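Local coordinates for DUF3856 domain-containing protein (PDB 2HR2) that is of unknown function but adopts a TPR-like alpha-alpha superhelix, a fold that in many relatives serves to bind other proteins, at residues A[107-112]-A[123-128]; A[100-105]-A[129-134]; A[5-10]-A[43-48]. All coordinates share one frame; numbering follows the deposited sequence.

Contact 1: residues A[107-112]-A[123-128]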
ATOM      1  N   SER A 107      -4.739   2.030   3.958  1.00 60.42           N
ATOM      2  CA  SER A 107      -3.707   2.916   4.502  1.00 60.54           C
ATOM      3  C   SER A 107      -4.147   4.381   4.430  1.00 60.42           C
ATOM      4  O   SER A 107      -3.924   5.148   5.368  1.00 60.27           O
ATOM      5  CB  SER A 107      -2.383   2.748   3.743  1.00 60.56           C
ATOM      6  OG  SER A 107      -1.803   1.468   3.939  1.00 60.36           O
ATOM      7  N   ARG A 108      -4.769   4.760   3.314  1.00 60.44           N
ATOM      8  CA  ARG A 108      -5.245   6.121   3.135  1.00 60.46           C
ATOM      9  C   ARG A 108      -6.309   6.464   4.165  1.00 60.70           C
ATOM     10  O   ARG A 108      -6.308   7.566   4.713  1.00 60.59           O
ATOM     11  CB  ARG A 108      -5.801   6.325   1.727  1.00 60.85           C
ATOM     12  CG  ARG A 108      -6.230   7.757   1.465  1.00 60.07           C
ATOM     13  CD  ARG A 108      -6.402   8.046  -0.005  1.00 60.45           C
ATOM     14  NE  ARG A 108      -6.481   9.489  -0.220  1.00 60.23           N
ATOM     15  CZ  ARG A 108      -7.590  10.213  -0.135  1.00 58.64           C
ATOM     16  NH1 ARG A 108      -8.756   9.665   0.178  1.00 62.10           N
ATOM     17  NH2 ARG A 108      -7.520  11.513  -0.351  1.00 62.03           N
ATOM     18  N   ALA A 109      -7.215   5.522   4.420  1.00 60.77           N
ATOM     19  CA  ALA A 109      -8.264   5.725   5.414  1.00 60.77           C
ATOM     20  C   ALA A 109      -7.657   5.919   6.804  1.00 60.64           C
ATOM     21  O   ALA A 109      -8.033   6.847   7.518  1.00 60.55           O
ATOM     22  CB  ALA A 109      -9.226   4.555   5.415  1.00 61.17           C
ATOM     23  N   LEU A 110      -6.709   5.051   7.171  1.00 60.26           N
ATOM     24  CA  LEU A 110      -6.028   5.150   8.464  1.00 60.16           C
ATOM     25  C   LEU A 110      -5.258   6.458   8.599  1.00 60.37           C
ATOM     26  O   LEU A 110      -5.232   7.050   9.674  1.00 60.41           O
ATOM     27  CB  LEU A 110      -5.051   3.992   8.673  1.00 59.64           C
ATOM     28  CG  LEU A 110      -5.576   2.560   8.792  1.00 60.52           C
ATOM     29  CD1 LEU A 110      -4.403   1.583   8.886  1.00 57.10           C
ATOM     30  CD2 LEU A 110      -6.514   2.404   9.982  1.00 59.97           C
ATOM     31  N   ALA A 111      -4.626   6.893   7.512  1.00 60.43           N
ATOM     32  CA  ALA A 111      -3.851   8.128   7.515  1.00 60.55           C
ATOM     33  C   ALA A 111      -4.747   9.346   7.701  1.00 60.68           C
ATOM     34  O   ALA A 111      -4.463  10.204   8.534  1.00 60.64           O
ATOM     35  CB  ALA A 111      -3.042   8.251   6.233  1.00 60.98           C
ATOM     36  N   LEU A 112      -5.823   9.418   6.921  1.00 60.33           N
ATOM     37  CA  LEU A 112      -6.777  10.517   7.030  1.00 60.17           C
ATOM     38  C   LEU A 112      -7.369  10.578   8.430  1.00 60.18           C
ATOM     39  O   LEU A 112      -7.533  11.657   8.994  1.00 59.84           O
ATOM     40  CB  LEU A 112      -7.905  10.356   6.011  1.00 59.72           C
ATOM     41  CG  LEU A 112      -7.534  10.577   4.545  1.00 59.67           C
ATOM     42  CD1 LEU A 112      -8.620  10.040   3.626  1.00 58.96           C
ATOM     43  CD2 LEU A 112      -7.260  12.054   4.269  1.00 58.26           C
ATOM     44  N   PRO A 123     -15.738   7.745   4.060  1.00 60.85           N
ATOM     45  CA  PRO A 123     -15.989   7.128   2.757  1.00 60.48           C
ATOM     46  C   PRO A 123     -14.887   6.167   2.290  1.00 60.54           C
ATOM     47  O   PRO A 123     -15.193   5.225   1.565  1.00 60.77           O
ATOM     48  CB  PRO A 123     -16.136   8.323   1.807  1.00 60.03           C
ATOM     49  CG  PRO A 123     -15.637   9.494   2.546  1.00 59.99           C
ATOM     50  CD  PRO A 123     -15.802   9.214   3.993  1.00 60.37           C
ATOM     51  N   GLU A 124     -13.632   6.392   2.693  1.00 60.58           N
ATOM     52  CA  GLU A 124     -12.542   5.474   2.331  1.00 60.93           C
ATOM     53  C   GLU A 124     -12.677   4.141   3.052  1.00 60.82           C
ATOM     54  O   GLU A 124     -12.403   3.102   2.457  1.00 60.76           O
ATOM     55  CB  GLU A 124     -11.168   6.091   2.583  1.00 60.98           C
ATOM     56  CG  GLU A 124     -10.785   7.120   1.534  1.00 64.81           C
ATOM     57  CD  GLU A 124     -10.352   6.501   0.199  1.00 67.68           C
ATOM     58  OE1 GLU A 124      -9.485   5.608   0.210  1.00 72.13           O
ATOM     59  OE2 GLU A 124     -10.838   6.939  -0.863  1.00 69.01           O
ATOM     60  N   PHE A 125     -13.083   4.165   4.325  1.00 60.72           N
ATOM     61  CA  PHE A 125     -13.323   2.915   5.064  1.00 60.62           C
ATOM     62  C   PHE A 125     -14.469   2.126   4.431  1.00 60.68           C
ATOM     63  O   PHE A 125     -14.420   0.900   4.387  1.00 61.02           O
ATOM     64  CB  PHE A 125     -13.625   3.152   6.546  1.00 60.24           C
ATOM     65  CG  PHE A 125     -12.413   3.452   7.381  1.00 58.66           C
ATOM     66  CD1 PHE A 125     -11.441   2.485   7.581  1.00 57.84           C
ATOM     67  CD2 PHE A 125     -12.267   4.678   8.010  1.00 59.22           C
ATOM     68  CE1 PHE A 125     -10.325   2.742   8.367  1.00 59.02           C
ATOM     69  CE2 PHE A 125     -11.155   4.941   8.804  1.00 59.59           C
ATOM     70  CZ  PHE A 125     -10.183   3.970   8.980  1.00 58.90           C
ATOM     71  N   LYS A 126     -15.498   2.830   3.958  1.00 60.26           N
ATOM     72  CA  LYS A 126     -16.615   2.190   3.265  1.00 60.35           C
ATOM     73  C   LYS A 126     -16.107   1.544   1.971  1.00 60.50           C
ATOM     74  O   LYS A 126     -16.507   0.433   1.634  1.00 60.69           O
ATOM     75  CB  LYS A 126     -17.726   3.203   2.948  1.00 59.90           C
ATOM     76  CG  LYS A 126     -19.039   2.586   2.450  1.00 60.45           C
ATOM     77  CD  LYS A 126     -20.100   3.650   2.095  1.00 60.24           C
ATOM     78  N   LYS A 127     -15.218   2.246   1.263  1.00 60.53           N
ATOM     79  CA  LYS A 127     -14.643   1.764   0.002  1.00 60.75           C
ATOM     80  C   LYS A 127     -13.838   0.480   0.211  1.00 60.60           C
ATOM     81  O   LYS A 127     -13.846  -0.396  -0.651  1.00 60.15           O
ATOM     82  CB  LYS A 127     -13.765   2.863  -0.631  1.00 61.12           C
ATOM     83  CG  LYS A 127     -13.153   2.555  -2.006  1.00 62.28           C
ATOM     84  CD  LYS A 127     -14.181   2.535  -3.137  1.00 66.48           C
ATOM     85  CE  LYS A 127     -13.513   2.207  -4.479  1.00 66.19           C
ATOM     86  NZ  LYS A 127     -14.475   2.169  -5.617  1.00 64.39           N
ATOM     87  N   VAL A 128     -13.145   0.376   1.347  1.00 60.49           N
ATOM     88  CA  VAL A 128     -12.372  -0.824   1.666  1.00 60.51           C
ATOM     89  C   VAL A 128     -13.309  -2.027   1.750  1.00 60.35           C
ATOM     90  O   VAL A 128     -13.032  -3.072   1.162  1.00 60.09           O
ATOM     91  CB  VAL A 128     -11.562  -0.685   2.986  1.00 60.51           C
ATOM     92  CG1 VAL A 128     -10.940  -2.014   3.387  1.00 61.91           C
ATOM     93  CG2 VAL A 128     -10.467   0.357   2.845  1.00 61.16           C
TER

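Contact 2: residues A[100-105]-A[129-134]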
ATOM      1  N   LEU A 100      -2.866  -5.351  -3.042  1.00 61.11           N
ATOM      2  CA  LEU A 100      -2.118  -4.128  -2.753  1.00 61.14           C
ATOM      3  C   LEU A 100      -2.973  -2.874  -2.985  1.00 60.63           C
ATOM      4  O   LEU A 100      -2.757  -1.861  -2.329  1.00 60.41           O
ATOM      5  CB  LEU A 100      -0.815  -4.071  -3.558  1.00 61.42           C
ATOM      6  CG  LEU A 100       0.242  -5.121  -3.188  1.00 61.97           C
ATOM      7  CD1 LEU A 100       1.433  -5.069  -4.134  1.00 62.89           C
ATOM      8  CD2 LEU A 100       0.709  -4.950  -1.744  1.00 63.39           C
ATOM      9  N   TRP A 101      -3.928  -2.941  -3.913  1.00 60.26           N
ATOM     10  CA  TRP A 101      -4.835  -1.820  -4.166  1.00 60.17           C
ATOM     11  C   TRP A 101      -5.637  -1.588  -2.884  1.00 60.69           C
ATOM     12  O   TRP A 101      -5.665  -0.477  -2.356  1.00 60.36           O
ATOM     13  CB  TRP A 101      -5.801  -2.147  -5.309  1.00 59.81           C
ATOM     14  CG  TRP A 101      -6.598  -0.983  -5.862  1.00 59.18           C
ATOM     15  CD1 TRP A 101      -6.777   0.253  -5.301  1.00 59.09           C
ATOM     16  CD2 TRP A 101      -7.421  -1.007  -7.035  1.00 58.80           C
ATOM     17  NE1 TRP A 101      -7.600   1.018  -6.093  1.00 59.42           N
ATOM     18  CE2 TRP A 101      -8.019   0.264  -7.155  1.00 58.03           C
ATOM     19  CE3 TRP A 101      -7.688  -1.974  -8.013  1.00 59.69           C
ATOM     20  CZ2 TRP A 101      -8.865   0.594  -8.205  1.00 58.11           C
ATOM     21  CZ3 TRP A 101      -8.529  -1.645  -9.058  1.00 59.23           C
ATOM     22  CH2 TRP A 101      -9.109  -0.371  -9.146  1.00 59.65           C
ATOM     23  N   ILE A 102      -6.271  -2.653  -2.388  1.00 60.82           N
ATOM     24  CA  ILE A 102      -7.081  -2.597  -1.172  1.00 60.58           C
ATOM     25  C   ILE A 102      -6.247  -2.087   0.002  1.00 60.80           C
ATOM     26  O   ILE A 102      -6.715  -1.262   0.788  1.00 61.34           O
ATOM     27  CB  ILE A 102      -7.715  -3.982  -0.843  1.00 60.36           C
ATOM     28  CG1 ILE A 102      -8.763  -4.349  -1.899  1.00 60.61           C
ATOM     29  CG2 ILE A 102      -8.384  -3.965   0.544  1.00 60.59           C
ATOM     30  CD1 ILE A 102      -9.328  -5.744  -1.770  1.00 60.54           C
ATOM     31  N   SER A 103      -5.016  -2.574   0.105  1.00 60.63           N
ATOM     32  CA  SER A 103      -4.092  -2.143   1.149  1.00 60.43           C
ATOM     33  C   SER A 103      -3.867  -0.629   1.119  1.00 60.34           C
ATOM     34  O   SER A 103      -3.894   0.028   2.158  1.00 60.37           O
ATOM     35  CB  SER A 103      -2.751  -2.873   0.983  1.00 59.75           C
ATOM     36  OG  SER A 103      -1.761  -2.360   1.861  1.00 61.47           O
ATOM     37  N   ALA A 104      -3.639  -0.086  -0.073  1.00 60.50           N
ATOM     38  CA  ALA A 104      -3.402   1.348  -0.239  1.00 60.70           C
ATOM     39  C   ALA A 104      -4.612   2.190   0.160  1.00 60.73           C
ATOM     40  O   ALA A 104      -4.457   3.259   0.751  1.00 60.87           O
ATOM     41  CB  ALA A 104      -3.003   1.650  -1.672  1.00 60.81           C
ATOM     42  N   VAL A 105      -5.808   1.709  -0.166  1.00 60.50           N
ATOM     43  CA  VAL A 105      -7.046   2.407   0.185  1.00 60.38           C
ATOM     44  C   VAL A 105      -7.217   2.390   1.706  1.00 60.39           C
ATOM     45  O   VAL A 105      -7.618   3.389   2.302  1.00 60.06           O
ATOM     46  CB  VAL A 105      -8.272   1.773  -0.531  1.00 59.98           C
ATOM     47  CG1 VAL A 105      -9.576   2.426  -0.112  1.00 60.64           C
ATOM     48  CG2 VAL A 105      -8.126   1.888  -2.033  1.00 59.13           C
ATOM     49  N   VAL A 129     -14.422  -1.867   2.460  1.00 60.32           N
ATOM     50  CA  VAL A 129     -15.391  -2.948   2.612  1.00 60.13           C
ATOM     51  C   VAL A 129     -16.005  -3.311   1.260  1.00 60.26           C
ATOM     52  O   VAL A 129     -16.135  -4.486   0.940  1.00 60.60           O
ATOM     53  CB  VAL A 129     -16.506  -2.598   3.626  1.00 60.18           C
ATOM     54  CG1 VAL A 129     -17.542  -3.723   3.704  1.00 59.05           C
ATOM     55  CG2 VAL A 129     -15.911  -2.332   5.010  1.00 60.22           C
ATOM     56  N   GLU A 130     -16.368  -2.301   0.472  1.00 60.53           N
ATOM     57  CA  GLU A 130     -16.959  -2.528  -0.850  1.00 61.01           C
ATOM     58  C   GLU A 130     -16.019  -3.300  -1.782  1.00 60.29           C
ATOM     59  O   GLU A 130     -16.451  -4.203  -2.495  1.00 59.78           O
ATOM     60  CB  GLU A 130     -17.403  -1.203  -1.486  1.00 60.73           C
ATOM     61  CG  GLU A 130     -18.649  -0.596  -0.824  1.00 62.91           C
ATOM     62  CD  GLU A 130     -19.040   0.768  -1.393  1.00 63.72           C
ATOM     63  OE1 GLU A 130     -18.141   1.598  -1.659  1.00 70.79           O
ATOM     64  OE2 GLU A 130     -20.255   1.024  -1.552  1.00 68.50           O
HETATM   65  N   MSE A 131     -14.734  -2.960  -1.756  1.00 60.37           N
HETATM   66  CA  MSE A 131     -13.745  -3.643  -2.599  1.00 60.38           C
HETATM   67  C   MSE A 131     -13.519  -5.092  -2.185  1.00 60.53           C
HETATM   68  O   MSE A 131     -13.329  -5.956  -3.038  1.00 60.96           O
HETATM   69  CB  MSE A 131     -12.420  -2.886  -2.609  1.00 60.17           C
HETATM   70  CG  MSE A 131     -12.504  -1.561  -3.343  1.00 60.51           C
HETATM   71 SE   MSE A 131     -10.938  -0.457  -3.091  0.75 58.89          SE
HETATM   72  CE  MSE A 131      -9.623  -1.528  -4.043  1.00 63.18           C
ATOM     73  N   ILE A 132     -13.534  -5.352  -0.882  1.00 60.50           N
ATOM     74  CA  ILE A 132     -13.377  -6.712  -0.368  1.00 60.38           C
ATOM     75  C   ILE A 132     -14.546  -7.584  -0.843  1.00 60.66           C
ATOM     76  O   ILE A 132     -14.345  -8.743  -1.222  1.00 60.74           O
ATOM     77  CB  ILE A 132     -13.258  -6.728   1.174  1.00 59.88           C
ATOM     78  CG1 ILE A 132     -11.925  -6.114   1.596  1.00 59.64           C
ATOM     79  CG2 ILE A 132     -13.341  -8.155   1.720  1.00 60.71           C
ATOM     80  CD1 ILE A 132     -11.821  -5.810   3.069  1.00 61.30           C
ATOM     81  N   GLU A 133     -15.758  -7.032  -0.818  1.00 60.67           N
ATOM     82  CA  GLU A 133     -16.930  -7.757  -1.308  1.00 61.09           C
ATOM     83  C   GLU A 133     -16.799  -8.034  -2.795  1.00 61.13           C
ATOM     84  O   GLU A 133     -16.986  -9.161  -3.247  1.00 61.58           O
ATOM     85  CB  GLU A 133     -18.209  -6.954  -1.122  1.00 61.27           C
ATOM     86  CG  GLU A 133     -18.658  -6.765   0.289  1.00 62.12           C
ATOM     87  CD  GLU A 133     -19.865  -5.870   0.348  1.00 63.65           C
ATOM     88  OE1 GLU A 133     -19.785  -4.826   1.026  1.00 68.28           O
ATOM     89  OE2 GLU A 133     -20.874  -6.176  -0.327  1.00 64.80           O
ATOM     90  N   GLU A 134     -16.480  -6.978  -3.539  1.00 61.31           N
ATOM     91  CA  GLU A 134     -16.367  -7.023  -4.991  1.00 62.06           C
ATOM     92  C   GLU A 134     -15.303  -8.001  -5.477  1.00 60.86           C
ATOM     93  O   GLU A 134     -15.505  -8.696  -6.466  1.00 60.80           O
ATOM     94  CB  GLU A 134     -16.041  -5.615  -5.507  1.00 62.36           C
ATOM     95  CG  GLU A 134     -16.340  -5.386  -6.982  1.00 66.11           C
ATOM     96  CD  GLU A 134     -16.046  -3.956  -7.435  1.00 66.01           C
ATOM     97  OE1 GLU A 134     -15.308  -3.226  -6.734  1.00 71.47           O
ATOM     98  OE2 GLU A 134     -16.558  -3.563  -8.506  1.00 73.27           O
TER

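Contact 3: residues A[5-10]-A[43-48]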
ATOM      1  N   LEU A   5      20.549  -6.900 -14.912  1.00 60.81           N
ATOM      2  CA  LEU A   5      19.805  -7.843 -14.064  1.00 59.53           C
ATOM      3  C   LEU A   5      20.141  -7.772 -12.583  1.00 58.90           C
ATOM      4  O   LEU A   5      19.319  -8.153 -11.752  1.00 59.25           O
ATOM      5  CB  LEU A   5      19.974  -9.283 -14.535  1.00 59.53           C
ATOM      6  CG  LEU A   5      18.869  -9.814 -15.439  1.00 58.90           C
ATOM      7  CD1 LEU A   5      18.599  -8.879 -16.612  1.00 61.31           C
ATOM      8  CD2 LEU A   5      19.253 -11.205 -15.905  1.00 59.24           C
ATOM      9  N   LYS A   6      21.342  -7.313 -12.250  1.00 58.32           N
ATOM     10  CA  LYS A   6      21.746  -7.171 -10.856  1.00 58.22           C
ATOM     11  C   LYS A   6      20.773  -6.222 -10.140  1.00 58.55           C
ATOM     12  O   LYS A   6      20.405  -6.450  -8.987  1.00 57.54           O
ATOM     13  CB  LYS A   6      23.164  -6.608 -10.785  1.00 57.89           C
ATOM     14  CG  LYS A   6      23.922  -6.893  -9.505  1.00 58.02           C
ATOM     15  CD  LYS A   6      25.289  -6.187  -9.544  1.00 59.06           C
ATOM     16  CE  LYS A   6      26.204  -6.583  -8.392  1.00 59.28           C
ATOM     17  NZ  LYS A   6      25.645  -6.194  -7.074  1.00 56.99           N
ATOM     18  N   GLU A   7      20.356  -5.174 -10.849  1.00 59.40           N
ATOM     19  CA  GLU A   7      19.449  -4.164 -10.323  1.00 60.34           C
ATOM     20  C   GLU A   7      18.004  -4.658 -10.264  1.00 60.00           C
ATOM     21  O   GLU A   7      17.271  -4.316  -9.338  1.00 59.96           O
ATOM     22  CB  GLU A   7      19.566  -2.904 -11.190  1.00 60.42           C
ATOM     23  CG  GLU A   7      21.000  -2.305 -11.222  1.00 61.93           C
ATOM     24  CD  GLU A   7      21.335  -1.578 -12.528  1.00 63.42           C
ATOM     25  OE1 GLU A   7      20.408  -1.192 -13.269  1.00 69.14           O
ATOM     26  OE2 GLU A   7      22.540  -1.400 -12.827  1.00 69.53           O
ATOM     27  N   VAL A   8      17.592  -5.451 -11.251  1.00 60.19           N
ATOM     28  CA  VAL A   8      16.242  -6.023 -11.272  1.00 59.89           C
ATOM     29  C   VAL A   8      16.054  -6.952 -10.081  1.00 59.76           C
ATOM     30  O   VAL A   8      15.066  -6.844  -9.358  1.00 59.19           O
ATOM     31  CB  VAL A   8      15.975  -6.824 -12.566  1.00 59.86           C
ATOM     32  CG1 VAL A   8      14.668  -7.608 -12.471  1.00 59.23           C
ATOM     33  CG2 VAL A   8      15.951  -5.902 -13.776  1.00 60.02           C
ATOM     34  N   VAL A   9      17.007  -7.858  -9.883  1.00 59.58           N
ATOM     35  CA  VAL A   9      16.944  -8.804  -8.771  1.00 59.17           C
ATOM     36  C   VAL A   9      17.115  -8.074  -7.438  1.00 59.35           C
ATOM     37  O   VAL A   9      16.425  -8.387  -6.473  1.00 59.72           O
ATOM     38  CB  VAL A   9      17.981  -9.935  -8.915  1.00 58.39           C
ATOM     39  CG1 VAL A   9      17.986 -10.834  -7.686  1.00 58.57           C
ATOM     40  CG2 VAL A   9      17.689 -10.759 -10.156  1.00 57.64           C
ATOM     41  N   GLY A  10      18.017  -7.098  -7.388  1.00 59.44           N
ATOM     42  CA  GLY A  10      18.237  -6.316  -6.174  1.00 59.37           C
ATOM     43  C   GLY A  10      16.968  -5.639  -5.684  1.00 59.31           C
ATOM     44  O   GLY A  10      16.662  -5.668  -4.490  1.00 58.89           O
ATOM     45  N   THR A  43      17.808   3.171 -10.926  1.00 60.47           N
ATOM     46  CA  THR A  43      19.200   3.243 -11.386  1.00 60.31           C
ATOM     47  C   THR A  43      19.388   2.453 -12.680  1.00 60.62           C
ATOM     48  O   THR A  43      20.496   2.392 -13.215  1.00 60.66           O
ATOM     49  CB  THR A  43      20.213   2.666 -10.356  1.00 60.14           C
ATOM     50  OG1 THR A  43      20.050   1.245 -10.249  1.00 59.91           O
ATOM     51  CG2 THR A  43      20.055   3.316  -8.989  1.00 59.58           C
HETATM   52  N   MSE A  44      18.316   1.834 -13.172  1.00 61.04           N
HETATM   53  CA  MSE A  44      18.374   1.063 -14.407  1.00 61.55           C
HETATM   54  C   MSE A  44      18.389   1.987 -15.608  1.00 60.94           C
HETATM   55  O   MSE A  44      17.839   3.087 -15.540  1.00 60.91           O
HETATM   56  CB  MSE A  44      17.137   0.166 -14.539  1.00 61.38           C
HETATM   57  CG  MSE A  44      17.174  -1.121 -13.759  1.00 63.24           C
HETATM   58 SE   MSE A  44      15.491  -2.110 -13.957  0.75 64.81          SE
HETATM   59  CE  MSE A  44      14.754  -1.928 -12.257  1.00 63.28           C
ATOM     60  N   PRO A  45      19.000   1.540 -16.719  1.00 60.87           N
ATOM     61  CA  PRO A  45      18.938   2.366 -17.921  1.00 60.96           C
ATOM     62  C   PRO A  45      17.501   2.322 -18.453  1.00 61.13           C
ATOM     63  O   PRO A  45      16.793   1.343 -18.196  1.00 61.19           O
ATOM     64  CB  PRO A  45      19.907   1.670 -18.881  1.00 60.98           C
ATOM     65  CG  PRO A  45      19.953   0.250 -18.421  1.00 60.88           C
ATOM     66  CD  PRO A  45      19.745   0.283 -16.938  1.00 60.92           C
ATOM     67  N   PRO A  46      17.064   3.365 -19.179  1.00 61.41           N
ATOM     68  CA  PRO A  46      15.685   3.367 -19.685  1.00 61.36           C
ATOM     69  C   PRO A  46      15.387   2.254 -20.700  1.00 61.38           C
ATOM     70  O   PRO A  46      14.249   1.784 -20.770  1.00 61.42           O
ATOM     71  CB  PRO A  46      15.555   4.746 -20.347  1.00 61.39           C
ATOM     72  CG  PRO A  46      16.955   5.137 -20.695  1.00 61.86           C
ATOM     73  CD  PRO A  46      17.806   4.570 -19.594  1.00 61.72           C
ATOM     74  N   GLU A  47      16.401   1.825 -21.454  1.00 61.29           N
ATOM     75  CA  GLU A  47      16.238   0.776 -22.468  1.00 61.31           C
ATOM     76  C   GLU A  47      16.096  -0.664 -21.926  1.00 61.41           C
ATOM     77  O   GLU A  47      15.963  -1.593 -22.721  1.00 61.83           O
ATOM     78  CB  GLU A  47      17.394   0.834 -23.480  1.00 60.71           C
ATOM     79  N   GLU A  48      16.129  -0.863 -20.607  1.00 61.17           N
ATOM     80  CA  GLU A  48      15.967  -2.202 -20.031  1.00 61.46           C
ATOM     81  C   GLU A  48      14.496  -2.410 -19.655  1.00 61.47           C
ATOM     82  O   GLU A  48      13.921  -1.606 -18.915  1.00 61.23           O
ATOM     83  CB  GLU A  48      16.881  -2.387 -18.815  1.00 61.60           C
ATOM     84  CG  GLU A  48      16.925  -3.812 -18.269  1.00 61.15           C
TER

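Contact 1: residues A[107-112]-A[123-128]
The methyl of Ala109 sits over one face of the Phe125 ring. Its CB lies over the centre of the ring, 3.6 Å from the Phe125 centroid and almost on the ring normal. This is a CH-pi contact. Phe125 CG stands anti to its own carbonyl carbon (chi1 -78°), which starts the ring off toward helix 97-114. The far end of the ring reaches Leu110. There Leu110 CD2 comes within 4.1 Å of Phe125 CZ, and the two side chains cross at about a right angle. Beside the ring, Ala109 CB also meets Glu124 CB at 3.8 Å. A methyl group is small enough to let the two backbones come close: the CA atoms of Ala109 and Glu124 are 5.3 Å apart.

A polar pair flanks this apolar patch. Arg108 NH1 and Glu124 OE2 form a long salt bridge of 3.6 Å. Guanidinium and carboxylate planes are 80° apart, so the two groups do not meet as a flat, paired bidentate bridge. Glu124 CG sits at the guanidinium edge, near its plane, and Leu112 CD1 touches the same CG at 4.2 Å. The stronger polar partner of Arg108 is Asp81, which forms a salt bridge with NE.

An alanine in place of Phe125 would probably leave the methyl of Ala109 without its ring face and open a gap beside Leu110 CD2.

The two helix segments run antiparallel at 157°, with axes 8.6 Å apart, as neighbouring helices of an alpha-alpha superhelix do. Helix 142-157 packs on the Phe125 side through Ala149, Arg152 and Ile153, and its Val148 meets Leu110. Helix 73-90 packs against Arg108 and Leu112 through Leu77.

Contact 2: residues A[100-105]-A[129-134]
Ile102 and Met131 face each other across two antiparallel helix segments. The angle between the segments is 166° and their axes approach to 10.3 Å. The CA atoms of Ile102 and Met131 are 6.9 Å apart, the nearest pair across the two backbones. No hydrogen bond crosses; the contact is made by side chains.

Met131 is modelled as selenomethionine and carries most of it. Its chain is extended as far as SE and then bends (chi3 67°), which places CE against Trp101. CE lies over one face of the indole, 3.5 Å from the centroid of the Trp101 five-membered ring and 10° off its normal. Against the indole as a whole CE is offset toward the rim. SE is farther off, 4.9 Å from the same Trp101 centroid and oblique to it. Together they make a Met-aromatic contact with a CH-pi component from the methyl.

The pair belongs to the TPR-like superhelix, in which neighbouring antiparallel helices pack through apolar side chains. Here the Ile102 and Met131 chains lie alongside each other, pointing opposite ways, with Ile102 CG1 3.6 Å from Met131 CE. Val105, one turn after Trp101, touches the selenium, with Val105 CG2 3.8 Å from Met131 SE. Ile102 CD1 also meets Ile132 CG1, more loosely, at 4.3 Å.

Trp101 is itself held from helix 73-90, where its ring meets that of Phe87 nearly parallel. Leu93, in the loop before helix 97-114, touches both Trp101 and Met131. Helix 142-157 meets Ile102 through Met145 and Ile132 through Met146.

Contact 3: residues A[5-10]-A[43-48]
Glu7 reaches across from the first helix and lays one carboxylate oxygen against the backbone at Met44. Glu7 OE1 is 3.2 Å from Met44 CA, and Met44 CG is also close to it. The Glu7 and Met44 chains run side by side but point opposite ways; Met44 CG is 3.9 Å from Glu7 CB. Glu7 is extended beyond CG (chi2 150°), which carries the carboxylate out to the loop. The same Glu7 OE1 is 3.6 Å from Thr43 O. Pro45 makes a loose contact with this oxygen too, its CD 4.0 Å from Glu7 OE1. No hydrogen bond joins the two segments.

Val8 adds the apolar half. Val8 CG2 touches the selenium of Met44, a selenomethionine, with 3.8 Å between CG2 and SE. The Val8 and Met44 side chains cross at about a right angle.

In the alpha-alpha superhelix this is a helix-to-loop contact. Residues 43-48 belong to the connection between helix 27-41 and helix 52-69, and they pack beside the N-terminal part of helix 4-24.

Thr43 sits at the edge of the contact. Its OG1 is 3.8 Å from Glu7 CG, but its polar partner lies elsewhere. OG1 bonds to the carbonyl oxygen of Ile40, near the end of helix 27-41, and this ties the start of the loop back to that helix. Further along, residues Pro45 to Glu48 form a type I beta turn. A weak bond closes it, from Glu48 N to Pro45 O at 3.3 Å.

Contacts 1 and 2 hold the same two elements, helix 97-114 and helix 118-134, at successive levels of one antiparallel pair. Val105 joins them, since it belongs to contact 2 and also packs on Val128 of contact 1. Contact 2 is buried and wholly apolar or aromatic. Contact 1 is partly buried and adds a long salt bridge to its apolar centre. Contact 3 is a surface contact on the opposite side of the chain's centre, with its own centre about 34 Å from that of contact 1. It sets a helix against a loop, and a carboxylate does much of the touching there. Selenomethionine serves in contacts 2 and 3, but meets an aromatic ring only in contact 2.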